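Local atomic coordinates of VESB protease (Vibrio cholerae, PDB entry 4LK4), a protein that probably cleaves peptide bonds within proteins as a secreted, trypsin-like serine endopeptidase of the peptidase S1 family, carrying an additional Ig-like domain. Residues 48-53 and 104-109; 136-141 and 153-158; 265-270 and 310-315. The protein carries 1 engineered substitution. All coordinates share one frame; numbering follows the deposited sequence.

In the fold
Followed from the N terminus, the chain closes three loops in series, and none nests in or crosses another. Contact 1 joins 48-53 to 104-109 around a long excursion that includes strands 66-70 and 82-91, linking the strands of 25-53 to those of 66-109 within the six-stranded trypsin-like barrel. Contact 2 closes a short loop of 11 residues, of which 144-150 are not modelled, tying 136-141 to 153-158 in the second barrel, its centre about 19 Å from that of contact 1. Contact 3 belongs to the Ig-like domain and brackets strands 278-283 and 292-297 and helix 298-302. Contacts 2 and 3 lie on opposite sides of the chain's centre, their centres about 40 Å apart.

Contact 1 (48-53 and 104-109); sequences GRYVLT and IAIVEL
Val51 and Val107 meet at the middle of the contact, with CB of Val51 4.0 Å from CB of Val107. On this face CG2 of Val51 also touches the end of Leu109, which is set roughly perpendicular to it, and CG2 of Thr53 comes 4.1 Å from CG2 of Val107; Phe58 packs on both Thr53 and Val107. The other face holds Leu52, whose CD1 lies 3.8 Å from CD1 of Ile104, and Ile106, which serves two neighbours with its two branches: CD1 approaches Leu52, whereas CG2 lies 3.7 Å from CD1 of the Tyr50 ring. Strands 50-53 and 105-109 run at 155° to each other, adjacent antiparallel members of the six-stranded first barrel of the trypsin fold. Reciprocal backbone hydrogen bonds at Val51-Val107 and Thr53-Ala105 fix the register. Strand 50-53 leads directly into the Ala-Ala-His-Cys sequence that carries the catalytic histidine in this family. Outward, CG of Arg49 sits 4.0 Å above the plane of the Tyr50 ring, over its centre, while CE1 of that ring runs beside CG of Glu108. A water 2.6 Å from Tyr50 OH donates to Glu108 OE1 at 2.8 Å. The carboxylate is further held by Tyr90 on OE1 and by Gln87 and Ser249 on OE2, and Gln247 N bonds to Tyr50 OH, which ties this part of the first barrel to the chain just ahead of strand 248-258. Arg49 bends at chi3 (84°) and brings NH1 2.9 Å from Leu109 O; the acceptor lies in the guanidinium plane and the N-H points at it at 159°, while Leu109 N bonds back to Arg49 O.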
ATOM      1  N   GLY A  48     -11.208   7.916   6.172  1.00 52.90           N
ATOM      2  CA  GLY A  48     -11.332   8.839   5.054  1.00 53.22           C
ATOM      3  C   GLY A  48     -11.440   8.041   3.801  1.00 51.11           C
ATOM      4  O   GLY A  48     -12.341   7.270   3.663  1.00 50.87           O
ATOM      5  N   ARG A  49     -10.495   8.202   2.900  1.00 51.42           N
ATOM      6  CA  ARG A  49     -10.542   7.489   1.641  1.00 51.26           C
ATOM      7  C   ARG A  49      -9.339   6.556   1.445  1.00 49.20           C
ATOM      8  O   ARG A  49      -8.994   6.241   0.319  1.00 48.96           O
ATOM      9  CB  ARG A  49     -10.683   8.485   0.473  1.00 54.44           C
ATOM     10  CG  ARG A  49      -9.534   9.488   0.314  1.00 56.64           C
ATOM     11  CD  ARG A  49      -9.570  10.212  -1.017  1.00 57.42           C
ATOM     12  NE  ARG A  49     -10.463  11.374  -0.972  1.00 61.45           N
ATOM     13  CZ  ARG A  49     -11.562  11.550  -1.709  1.00 61.79           C
ATOM     14  NH1 ARG A  49     -11.963  10.645  -2.594  1.00 61.69           N
ATOM     15  NH2 ARG A  49     -12.279  12.649  -1.542  1.00 63.23           N
ATOM     16  N   TYR A  50      -8.748   6.052   2.531  1.00 47.88           N
ATOM     17  CA  TYR A  50      -7.533   5.267   2.394  1.00 45.74           C
ATOM     18  C   TYR A  50      -7.610   3.863   2.943  1.00 44.43           C
ATOM     19  O   TYR A  50      -8.129   3.621   4.032  1.00 44.82           O
ATOM     20  CB  TYR A  50      -6.385   5.980   3.064  1.00 47.58           C
ATOM     21  CG  TYR A  50      -6.139   7.359   2.516  1.00 48.48           C
ATOM     22  CD1 TYR A  50      -5.536   7.523   1.280  1.00 48.03           C
ATOM     23  CD2 TYR A  50      -6.503   8.506   3.238  1.00 50.32           C
ATOM     24  CE1 TYR A  50      -5.300   8.784   0.760  1.00 49.39           C
ATOM     25  CE2 TYR A  50      -6.262   9.787   2.724  1.00 52.11           C
ATOM     26  CZ  TYR A  50      -5.658   9.911   1.485  1.00 51.17           C
ATOM     27  OH  TYR A  50      -5.409  11.139   0.939  1.00 53.22           O
ATOM     28  N   VAL A  51      -7.038   2.949   2.169  1.00 43.11           N
ATOM     29  CA  VAL A  51      -6.936   1.549   2.499  1.00 41.78           C
ATOM     30  C   VAL A  51      -5.469   1.118   2.462  1.00 40.57           C
ATOM     31  O   VAL A  51      -4.715   1.522   1.579  1.00 41.16           O
ATOM     32  CB  VAL A  51      -7.694   0.756   1.449  1.00 42.57           C
ATOM     33  CG1 VAL A  51      -7.385  -0.721   1.555  1.00 41.88           C
ATOM     34  CG2 VAL A  51      -9.181   1.026   1.582  1.00 44.57           C
ATOM     35  N   LEU A  52      -5.076   0.296   3.422  1.00 39.58           N
ATOM     36  CA  LEU A  52      -3.713  -0.211   3.542  1.00 38.15           C
ATOM     37  C   LEU A  52      -3.711  -1.634   3.051  1.00 37.58           C
ATOM     38  O   LEU A  52      -4.622  -2.421   3.386  1.00 37.20           O
ATOM     39  CB  LEU A  52      -3.294  -0.213   5.002  1.00 38.12           C
ATOM     40  CG  LEU A  52      -1.918  -0.782   5.328  1.00 38.14           C
ATOM     41  CD1 LEU A  52      -0.815  -0.057   4.576  1.00 38.42           C
ATOM     42  CD2 LEU A  52      -1.657  -0.738   6.833  1.00 38.55           C
ATOM     43  N   THR A  53      -2.719  -1.974   2.244  1.00 38.36           N
ATOM     44  CA  THR A  53      -2.655  -3.296   1.641  1.00 38.06           C
ATOM     45  C   THR A  53      -1.230  -3.589   1.216  1.00 37.73           C
ATOM     46  O   THR A  53      -0.330  -2.850   1.574  1.00 38.67           O
ATOM     47  CB  THR A  53      -3.636  -3.400   0.459  1.00 39.19           C
ATOM     48  OG1 THR A  53      -3.791  -4.777   0.107  1.00 42.31           O
ATOM     49  CG2 THR A  53      -3.126  -2.683  -0.739  1.00 40.40           C
ATOM     50  N   ILE A 104       4.275  -2.825   0.449  1.00 39.79           N
ATOM     51  CA  ILE A 104       3.215  -2.062   1.031  1.00 38.09           C
ATOM     52  C   ILE A 104       2.670  -1.068   0.029  1.00 38.25           C
ATOM     53  O   ILE A 104       3.404  -0.559  -0.809  1.00 36.53           O
ATOM     54  CB  ILE A 104       3.716  -1.358   2.289  1.00 38.26           C
ATOM     55  CG1 ILE A 104       2.560  -0.687   3.033  1.00 37.80           C
ATOM     56  CG2 ILE A 104       4.823  -0.364   1.953  1.00 39.22           C
ATOM     57  CD1 ILE A 104       2.938  -0.176   4.404  1.00 38.84           C
ATOM     58  N   ALA A 105       1.367  -0.803   0.151  1.00 38.21           N
ATOM     59  CA  ALA A 105       0.664   0.091  -0.752  1.00 38.76           C
ATOM     60  C   ALA A 105      -0.528   0.750  -0.095  1.00 37.92           C
ATOM     61  O   ALA A 105      -1.103   0.207   0.809  1.00 36.74           O
ATOM     62  CB  ALA A 105       0.200  -0.677  -1.991  1.00 38.38           C
ATOM     63  N   ILE A 106      -0.912   1.908  -0.614  1.00 39.07           N
ATOM     64  CA  ILE A 106      -2.118   2.613  -0.188  1.00 39.83           C
ATOM     65  C   ILE A 106      -3.074   2.673  -1.374  1.00 40.06           C
ATOM     66  O   ILE A 106      -2.663   2.993  -2.481  1.00 39.59           O
ATOM     67  CB  ILE A 106      -1.815   4.074   0.234  1.00 40.88           C
ATOM     68  CG1 ILE A 106      -0.966   4.099   1.503  1.00 41.46           C
ATOM     69  CG2 ILE A 106      -3.093   4.884   0.427  1.00 40.68           C
ATOM     70  CD1 ILE A 106      -1.607   3.396   2.678  1.00 41.65           C
ATOM     71  N   VAL A 107      -4.340   2.363  -1.127  1.00 40.13           N
ATOM     72  CA  VAL A 107      -5.364   2.591  -2.121  1.00 41.26           C
ATOM     73  C   VAL A 107      -6.134   3.826  -1.686  1.00 42.91           C
ATOM     74  O   VAL A 107      -6.692   3.854  -0.600  1.00 42.87           O
ATOM     75  CB  VAL A 107      -6.302   1.385  -2.265  1.00 41.26           C
ATOM     76  CG1 VAL A 107      -7.293   1.612  -3.399  1.00 42.04           C
ATOM     77  CG2 VAL A 107      -5.488   0.118  -2.513  1.00 40.64           C
ATOM     78  N   GLU A 108      -6.101   4.864  -2.525  1.00 44.61           N
ATOM     79  CA  GLU A 108      -6.882   6.056  -2.339  1.00 45.59           C
ATOM     80  C   GLU A 108      -8.195   5.798  -3.055  1.00 45.87           C
ATOM     81  O   GLU A 108      -8.192   5.380  -4.202  1.00 45.64           O
ATOM     82  CB  GLU A 108      -6.137   7.199  -2.982  1.00 48.40           C
ATOM     83  CG  GLU A 108      -6.794   8.556  -2.837  1.00 50.94           C
ATOM     84  CD  GLU A 108      -6.128   9.619  -3.678  1.00 52.67           C
ATOM     85  OE1 GLU A 108      -4.982  10.001  -3.333  1.00 52.93           O
ATOM     86  OE2 GLU A 108      -6.762  10.070  -4.674  1.00 54.24           O
ATOM     87  N   LEU A 109      -9.307   6.023  -2.372  1.00 46.18           N
ATOM     88  CA  LEU A 109     -10.631   5.661  -2.860  1.00 46.49           C
ATOM     89  C   LEU A 109     -11.321   6.838  -3.505  1.00 48.78           C
ATOM     90  O   LEU A 109     -11.054   7.962  -3.142  1.00 50.70           O
ATOM     91  CB  LEU A 109     -11.478   5.235  -1.678  1.00 46.55           C
ATOM     92  CG  LEU A 109     -10.957   4.023  -0.926  1.00 45.50           C
ATOM     93  CD1 LEU A 109     -12.023   3.531   0.043  1.00 45.72           C
ATOM     94  CD2 LEU A 109     -10.592   2.907  -1.893  1.00 44.57           C
TER
HETATM   95  O   HOH W   1      -3.717  11.166  -1.071  1.00 52.96           O

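Contact 2 (136-141 and 153-158); sequences TVAGWG and PILQEV
Val137 to Gly139 pair with Val158 to Gln156 as neighbouring antiparallel strands of the second barrel of the trypsin fold, and beyond the strand ends the indole of Trp140 receives a methyl of Leu155 over its face. The pairing rests on an angle of 163° between the strand directions and on two reciprocal sets of backbone hydrogen bonds, Val137 with Val158 and Gly139 with Gln156. Between them, Ala138 and Glu157 form a non-hydrogen-bonded pair. In Leu155, CG lies anti to the backbone N, and chi2 (65°) then turns CD1 rather than CD2 to the ring: CD1 of Leu155 stands 3.8 Å from the centroid of the six-membered ring of Trp140, 4° off the ring normal, a CH-pi contact. The same methyl lies 3.5 Å from Gly139 N, touching the backbone as well as the indole. At the indole edge, NE1 of Trp140 donates to Tyr73 O, and Pro153 O at 3.1 Å from NE1 of Trp140 is a weak, bent second contact. Gln156 folds back at chi2, and its NE2 donates almost straight (173°) to Ile154 O at 3.1 Å as well as to Asn16. On the Ala138 face, CG2 of Thr136 comes 3.8 Å from OE1 of Glu157, while Thr136 OG1 bonds to Asp159. Strand 134-139 is flanked on its other side by 202-205, and 156-162 by 15-16 and 184-189; Ala27 and Ile25 of strand 25-30 in the first barrel touch Trp140 and Leu155 respectively.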
ATOM      1  N   THR A 136      -3.363 -12.258  15.393  1.00 42.54           N
ATOM      2  CA  THR A 136      -4.467 -12.759  14.617  1.00 42.27           C
ATOM      3  C   THR A 136      -4.491 -12.154  13.211  1.00 40.80           C
ATOM      4  O   THR A 136      -4.475 -10.948  13.070  1.00 39.67           O
ATOM      5  CB  THR A 136      -5.796 -12.446  15.319  1.00 44.69           C
ATOM      6  OG1 THR A 136      -5.744 -12.886  16.686  1.00 46.80           O
ATOM      7  CG2 THR A 136      -6.948 -13.149  14.611  1.00 44.43           C
ATOM      8  N   VAL A 137      -4.584 -13.033  12.209  1.00 40.07           N
ATOM      9  CA  VAL A 137      -4.637 -12.719  10.801  1.00 39.70           C
ATOM     10  C   VAL A 137      -6.051 -12.879  10.310  1.00 40.17           C
ATOM     11  O   VAL A 137      -6.764 -13.765  10.758  1.00 41.97           O
ATOM     12  CB  VAL A 137      -3.851 -13.748   9.971  1.00 40.31           C
ATOM     13  CG1 VAL A 137      -3.710 -13.260   8.548  1.00 40.56           C
ATOM     14  CG2 VAL A 137      -2.466 -13.950  10.544  1.00 41.79           C
ATOM     15  N   ALA A 138      -6.464 -12.075   9.351  1.00 39.74           N
ATOM     16  CA  ALA A 138      -7.826 -12.185   8.848  1.00 40.61           C
ATOM     17  C   ALA A 138      -7.848 -12.043   7.340  1.00 39.99           C
ATOM     18  O   ALA A 138      -7.089 -11.275   6.766  1.00 40.52           O
ATOM     19  CB  ALA A 138      -8.731 -11.154   9.497  1.00 41.02           C
ATOM     20  N   GLY A 139      -8.715 -12.815   6.703  1.00 40.19           N
ATOM     21  CA  GLY A 139      -8.891 -12.727   5.275  1.00 39.50           C
ATOM     22  C   GLY A 139      -9.631 -13.929   4.750  1.00 40.13           C
ATOM     23  O   GLY A 139      -9.996 -14.828   5.523  1.00 40.98           O
ATOM     24  N   TRP A 140      -9.796 -13.963   3.428  1.00 39.65           N
ATOM     25  CA  TRP A 140     -10.556 -15.013   2.766  1.00 40.37           C
ATOM     26  C   TRP A 140      -9.722 -16.265   2.377  1.00 41.54           C
ATOM     27  O   TRP A 140     -10.258 -17.413   2.264  1.00 42.43           O
ATOM     28  CB  TRP A 140     -11.352 -14.424   1.611  1.00 39.07           C
ATOM     29  CG  TRP A 140     -12.519 -13.565   2.103  1.00 38.89           C
ATOM     30  CD1 TRP A 140     -13.831 -13.959   2.271  1.00 38.77           C
ATOM     31  CD2 TRP A 140     -12.479 -12.177   2.450  1.00 38.06           C
ATOM     32  NE1 TRP A 140     -14.582 -12.904   2.734  1.00 39.02           N
ATOM     33  CE2 TRP A 140     -13.780 -11.802   2.846  1.00 38.46           C
ATOM     34  CE3 TRP A 140     -11.460 -11.219   2.496  1.00 37.76           C
ATOM     35  CZ2 TRP A 140     -14.092 -10.507   3.269  1.00 39.47           C
ATOM     36  CZ3 TRP A 140     -11.781  -9.915   2.922  1.00 37.96           C
ATOM     37  CH2 TRP A 140     -13.080  -9.578   3.295  1.00 38.06           C
ATOM     38  N   GLY A 141      -8.416 -16.120   2.313  1.00 58.40           N
ATOM     39  CA  GLY A 141      -7.578 -17.286   1.966  1.00 60.88           C
ATOM     40  C   GLY A 141      -7.295 -18.374   3.012  1.00 60.95           C
ATOM     41  O   GLY A 141      -6.654 -19.385   2.677  1.00 64.61           O
ATOM     42  N   PRO A 153     -16.617 -17.739   0.647  1.00 45.25           N
ATOM     43  CA  PRO A 153     -16.958 -16.332   0.588  1.00 44.26           C
ATOM     44  C   PRO A 153     -16.941 -15.625   1.927  1.00 43.85           C
ATOM     45  O   PRO A 153     -17.171 -14.425   1.985  1.00 43.98           O
ATOM     46  CB  PRO A 153     -18.359 -16.342  -0.034  1.00 44.97           C
ATOM     47  CG  PRO A 153     -18.921 -17.659   0.319  1.00 45.83           C
ATOM     48  CD  PRO A 153     -17.801 -18.607   0.559  1.00 45.99           C
ATOM     49  N   ILE A 154     -16.646 -16.361   2.982  1.00 43.65           N
ATOM     50  CA  ILE A 154     -16.760 -15.886   4.362  1.00 44.19           C
ATOM     51  C   ILE A 154     -15.370 -15.522   4.918  1.00 43.26           C
ATOM     52  O   ILE A 154     -14.391 -16.289   4.811  1.00 42.47           O
ATOM     53  CB  ILE A 154     -17.391 -16.984   5.250  1.00 45.80           C
ATOM     54  CG1 ILE A 154     -18.701 -17.492   4.641  1.00 46.91           C
ATOM     55  CG2 ILE A 154     -17.606 -16.536   6.703  1.00 47.36           C
ATOM     56  CD1 ILE A 154     -19.908 -16.634   4.920  1.00 48.47           C
ATOM     57  N   LEU A 155     -15.303 -14.358   5.541  1.00 43.51           N
ATOM     58  CA  LEU A 155     -14.076 -13.906   6.172  1.00 43.12           C
ATOM     59  C   LEU A 155     -13.610 -14.903   7.232  1.00 43.68           C
ATOM     60  O   LEU A 155     -14.366 -15.293   8.100  1.00 44.77           O
ATOM     61  CB  LEU A 155     -14.303 -12.516   6.778  1.00 44.01           C
ATOM     62  CG  LEU A 155     -13.138 -11.866   7.513  1.00 43.74           C
ATOM     63  CD1 LEU A 155     -11.991 -11.571   6.554  1.00 42.78           C
ATOM     64  CD2 LEU A 155     -13.609 -10.610   8.216  1.00 45.54           C
ATOM     65  N   GLN A 156     -12.372 -15.349   7.105  1.00 43.62           N
ATOM     66  CA  GLN A 156     -11.746 -16.216   8.082  1.00 44.87           C
ATOM     67  C   GLN A 156     -10.745 -15.468   8.982  1.00 44.70           C
ATOM     68  O   GLN A 156     -10.209 -14.413   8.623  1.00 43.70           O
ATOM     69  CB  GLN A 156     -10.950 -17.294   7.389  1.00 45.67           C
ATOM     70  CG  GLN A 156     -11.668 -18.094   6.321  1.00 46.86           C
ATOM     71  CD  GLN A 156     -12.660 -18.998   6.954  1.00 49.17           C
ATOM     72  OE1 GLN A 156     -12.308 -19.909   7.713  1.00 51.20           O
ATOM     73  NE2 GLN A 156     -13.916 -18.689   6.748  1.00 50.21           N
ATOM     74  N   GLU A 157     -10.472 -16.048  10.145  1.00 45.92           N
ATOM     75  CA  GLU A 157      -9.409 -15.580  11.006  1.00 46.10           C
ATOM     76  C   GLU A 157      -8.621 -16.769  11.535  1.00 47.28           C
ATOM     77  O   GLU A 157      -9.093 -17.888  11.486  1.00 48.91           O
ATOM     78  CB  GLU A 157      -9.948 -14.697  12.138  1.00 47.13           C
ATOM     79  CG  GLU A 157     -11.127 -15.263  12.919  1.00 49.63           C
ATOM     80  CD  GLU A 157     -11.491 -14.444  14.151  1.00 51.68           C
ATOM     81  OE1 GLU A 157     -10.681 -13.581  14.535  1.00 51.83           O
ATOM     82  OE2 GLU A 157     -12.571 -14.647  14.753  1.00 54.19           O
ATOM     83  N   VAL A 158      -7.401 -16.533  11.991  1.00 47.22           N
ATOM     84  CA  VAL A 158      -6.600 -17.567  12.627  1.00 48.95           C
ATOM     85  C   VAL A 158      -5.520 -16.933  13.501  1.00 49.21           C
ATOM     86  O   VAL A 158      -5.034 -15.824  13.228  1.00 48.24           O
ATOM     87  CB  VAL A 158      -5.962 -18.489  11.576  1.00 49.58           C
ATOM     88  CG1 VAL A 158      -4.986 -17.723  10.701  1.00 48.53           C
ATOM     89  CG2 VAL A 158      -5.294 -19.708  12.220  1.00 51.98           C
TER

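Contact 3 (265-270 and 310-315); sequences SQSFTY and SCSVEV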
ATOM      1  N   SER A 265       7.695  11.692 -23.322  1.00 85.65           N
ATOM      2  CA  SER A 265       7.079  12.702 -22.487  1.00 83.72           C
ATOM      3  C   SER A 265       5.927  12.077 -21.688  1.00 77.99           C
ATOM      4  O   SER A 265       5.328  11.085 -22.108  1.00 76.09           O
ATOM      5  CB  SER A 265       6.574  13.839 -23.392  1.00 88.99           C
ATOM      6  OG  SER A 265       5.883  14.830 -22.652  1.00 91.19           O
ATOM      7  N   GLN A 266       5.606  12.668 -20.545  1.00 74.48           N
ATOM      8  CA  GLN A 266       4.531  12.138 -19.696  1.00 71.95           C
ATOM      9  C   GLN A 266       4.067  13.170 -18.683  1.00 67.00           C
ATOM     10  O   GLN A 266       4.849  13.698 -17.950  1.00 64.32           O
ATOM     11  CB  GLN A 266       5.011  10.882 -18.967  1.00 71.37           C
ATOM     12  CG  GLN A 266       3.975  10.259 -18.053  1.00 71.92           C
ATOM     13  CD  GLN A 266       2.790   9.738 -18.831  1.00 75.95           C
ATOM     14  OE1 GLN A 266       2.956   9.028 -19.818  1.00 80.57           O
ATOM     15  NE2 GLN A 266       1.589  10.111 -18.412  1.00 76.12           N
ATOM     16  N   SER A 267       2.781  13.447 -18.656  1.00 67.55           N
ATOM     17  CA  SER A 267       2.205  14.349 -17.675  1.00 67.69           C
ATOM     18  C   SER A 267       1.904  13.657 -16.303  1.00 62.46           C
ATOM     19  O   SER A 267       1.605  12.461 -16.250  1.00 59.77           O
ATOM     20  CB  SER A 267       0.926  14.938 -18.274  1.00 72.97           C
ATOM     21  OG  SER A 267       0.347  15.880 -17.394  1.00 77.37           O
ATOM     22  N   PHE A 268       2.003  14.422 -15.215  1.00 58.96           N
ATOM     23  CA  PHE A 268       1.692  13.951 -13.857  1.00 55.60           C
ATOM     24  C   PHE A 268       0.805  14.978 -13.162  1.00 55.73           C
ATOM     25  O   PHE A 268       1.118  16.160 -13.182  1.00 56.06           O
ATOM     26  CB  PHE A 268       2.959  13.808 -13.026  1.00 53.68           C
ATOM     27  CG  PHE A 268       3.815  12.656 -13.408  1.00 53.15           C
ATOM     28  CD1 PHE A 268       4.647  12.737 -14.473  1.00 55.03           C
ATOM     29  CD2 PHE A 268       3.797  11.494 -12.673  1.00 52.94           C
ATOM     30  CE1 PHE A 268       5.464  11.683 -14.820  1.00 55.14           C
ATOM     31  CE2 PHE A 268       4.607  10.431 -13.015  1.00 52.76           C
ATOM     32  CZ  PHE A 268       5.457  10.539 -14.085  1.00 53.55           C
ATOM     33  N   THR A 269      -0.279  14.543 -12.526  1.00 55.76           N
ATOM     34  CA  THR A 269      -1.194  15.491 -11.898  1.00 57.95           C
ATOM     35  C   THR A 269      -1.220  15.364 -10.385  1.00 56.81           C
ATOM     36  O   THR A 269      -1.198  14.256  -9.835  1.00 57.76           O
ATOM     37  CB  THR A 269      -2.598  15.374 -12.486  1.00 60.14           C
ATOM     38  OG1 THR A 269      -2.511  15.625 -13.891  1.00 64.76           O
ATOM     39  CG2 THR A 269      -3.550  16.383 -11.863  1.00 61.34           C
ATOM     40  N   TYR A 270      -1.251  16.531  -9.743  1.00 59.17           N
ATOM     41  CA  TYR A 270      -1.161  16.722  -8.291  1.00 58.93           C
ATOM     42  C   TYR A 270      -2.394  17.518  -7.869  1.00 61.54           C
ATOM     43  O   TYR A 270      -2.676  18.578  -8.437  1.00 68.03           O
ATOM     44  CB  TYR A 270       0.142  17.465  -7.940  1.00 58.92           C
ATOM     45  CG  TYR A 270       1.338  16.692  -8.438  1.00 57.98           C
ATOM     46  CD1 TYR A 270       1.817  16.870  -9.737  1.00 58.56           C
ATOM     47  CD2 TYR A 270       1.935  15.721  -7.646  1.00 54.54           C
ATOM     48  CE1 TYR A 270       2.872  16.114 -10.225  1.00 57.41           C
ATOM     49  CE2 TYR A 270       2.996  14.970  -8.120  1.00 54.08           C
ATOM     50  CZ  TYR A 270       3.453  15.161  -9.415  1.00 55.82           C
ATOM     51  OH  TYR A 270       4.488  14.391  -9.900  1.00 55.82           O
ATOM     52  N   SER A 310      -5.964  21.297  -9.046  1.00 74.81           N
ATOM     53  CA  SER A 310      -4.943  20.438  -9.624  1.00 72.75           C
ATOM     54  C   SER A 310      -3.913  21.277 -10.348  1.00 74.58           C
ATOM     55  O   SER A 310      -4.219  22.340 -10.870  1.00 76.80           O
ATOM     56  CB  SER A 310      -5.571  19.521 -10.673  1.00 74.00           C
ATOM     57  OG  SER A 310      -6.278  18.466 -10.073  1.00 73.76           O
ATOM     58  N   CYS A 311      -2.694  20.771 -10.393  1.00 73.28           N
ATOM     59  CA  CYS A 311      -1.687  21.293 -11.288  1.00 75.37           C
ATOM     60  C   CYS A 311      -0.947  20.107 -11.824  1.00 72.13           C
ATOM     61  O   CYS A 311      -0.898  19.059 -11.190  1.00 68.64           O
ATOM     62  CB  CYS A 311      -0.722  22.260 -10.588  1.00 77.86           C
ATOM     63  SG  CYS A 311       0.179  21.584  -9.176  1.00 77.71           S
ATOM     64  N   SER A 312      -0.382  20.274 -13.004  1.00 73.05           N
ATOM     65  CA  SER A 312       0.256  19.187 -13.692  1.00 71.13           C
ATOM     66  C   SER A 312       1.647  19.589 -14.081  1.00 71.83           C
ATOM     67  O   SER A 312       1.953  20.774 -14.238  1.00 75.38           O
ATOM     68  CB  SER A 312      -0.545  18.801 -14.933  1.00 72.58           C
ATOM     69  OG  SER A 312      -1.882  18.479 -14.579  1.00 72.48           O
ATOM     70  N   VAL A 313       2.477  18.580 -14.243  1.00 70.16           N
ATOM     71  CA  VAL A 313       3.839  18.743 -14.649  1.00 70.95           C
ATOM     72  C   VAL A 313       4.054  17.764 -15.778  1.00 70.44           C
ATOM     73  O   VAL A 313       3.547  16.642 -15.731  1.00 68.04           O
ATOM     74  CB  VAL A 313       4.746  18.382 -13.472  1.00 71.20           C
ATOM     75  CG1 VAL A 313       6.162  18.119 -13.941  1.00 73.47           C
ATOM     76  CG2 VAL A 313       4.724  19.495 -12.437  1.00 72.41           C
ATOM     77  N   GLU A 314       4.801  18.176 -16.791  1.00 73.34           N
ATOM     78  CA  GLU A 314       5.032  17.324 -17.963  1.00 74.82           C
ATOM     79  C   GLU A 314       6.533  17.110 -18.124  1.00 74.37           C
ATOM     80  O   GLU A 314       7.282  18.053 -18.365  1.00 76.85           O
ATOM     81  CB  GLU A 314       4.403  17.949 -19.198  1.00 79.13           C
ATOM     82  CG  GLU A 314       4.095  16.980 -20.333  1.00 82.09           C
ATOM     83  CD  GLU A 314       3.849  17.686 -21.683  1.00 88.98           C
ATOM     84  OE1 GLU A 314       4.023  18.941 -21.817  1.00 91.54           O
ATOM     85  OE2 GLU A 314       3.490  16.968 -22.636  1.00 92.49           O
ATOM     86  N   VAL A 315       6.975  15.871 -17.935  1.00 71.80           N
ATOM     87  CA  VAL A 315       8.396  15.574 -17.899  1.00 71.54           C
ATOM     88  C   VAL A 315       8.794  14.722 -19.060  1.00 72.85           C
ATOM     89  O   VAL A 315       7.964  14.069 -19.665  1.00 74.27           O
ATOM     90  CB  VAL A 315       8.818  14.866 -16.599  1.00 68.53           C
ATOM     91  CG1 VAL A 315       8.339  15.668 -15.406  1.00 67.83           C
ATOM     92  CG2 VAL A 315       8.311  13.437 -16.534  1.00 66.64           C
TER
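Tyr270 lies across from Cys311, and its side chain runs out past Cys311 toward Val313. CB of Tyr270 lies 3.8 Å from Cys311 O and 4.3 Å from Cys311 SG, the sulfur that forms a disulfide with Cys299. With CG anti to the carbonyl carbon (chi1 -58°), CD1 of Tyr270 lies 3.8 Å from Cys311 O, which sits at the ring edge, near the ring plane; the same oxygen accepts the backbone N-H of Tyr270. Further out, CE1 of Tyr270 approaches CB of Val313 at 4.4 Å, and at the tip OH is hydrogen-bonded to Ser344. Phe268 occupies the same face: its CE1 is 3.8 Å from CG2 of Val315. The backbones run at 158° to each other, with reciprocal hydrogen bonds at Gln266-Val315, Phe268-Val313 and Tyr270-Cys311. The other face is polar. There Thr269 OG1 and Ser312 OG share a 3.0 Å hydrogen bond, and Ser265 OG donates a weak one of 3.2 Å to Glu314 OE2. Consistent with an Ig-like beta-sandwich, the face with Phe268, Tyr270, Val313 and Val315 is largely apolar. Strands 248-258 and 292-297 flank the pair; Phe329 of strand 324-335 meets Phe268 edge-to-face, and strand 338-349 packs against Tyr270 and Val315.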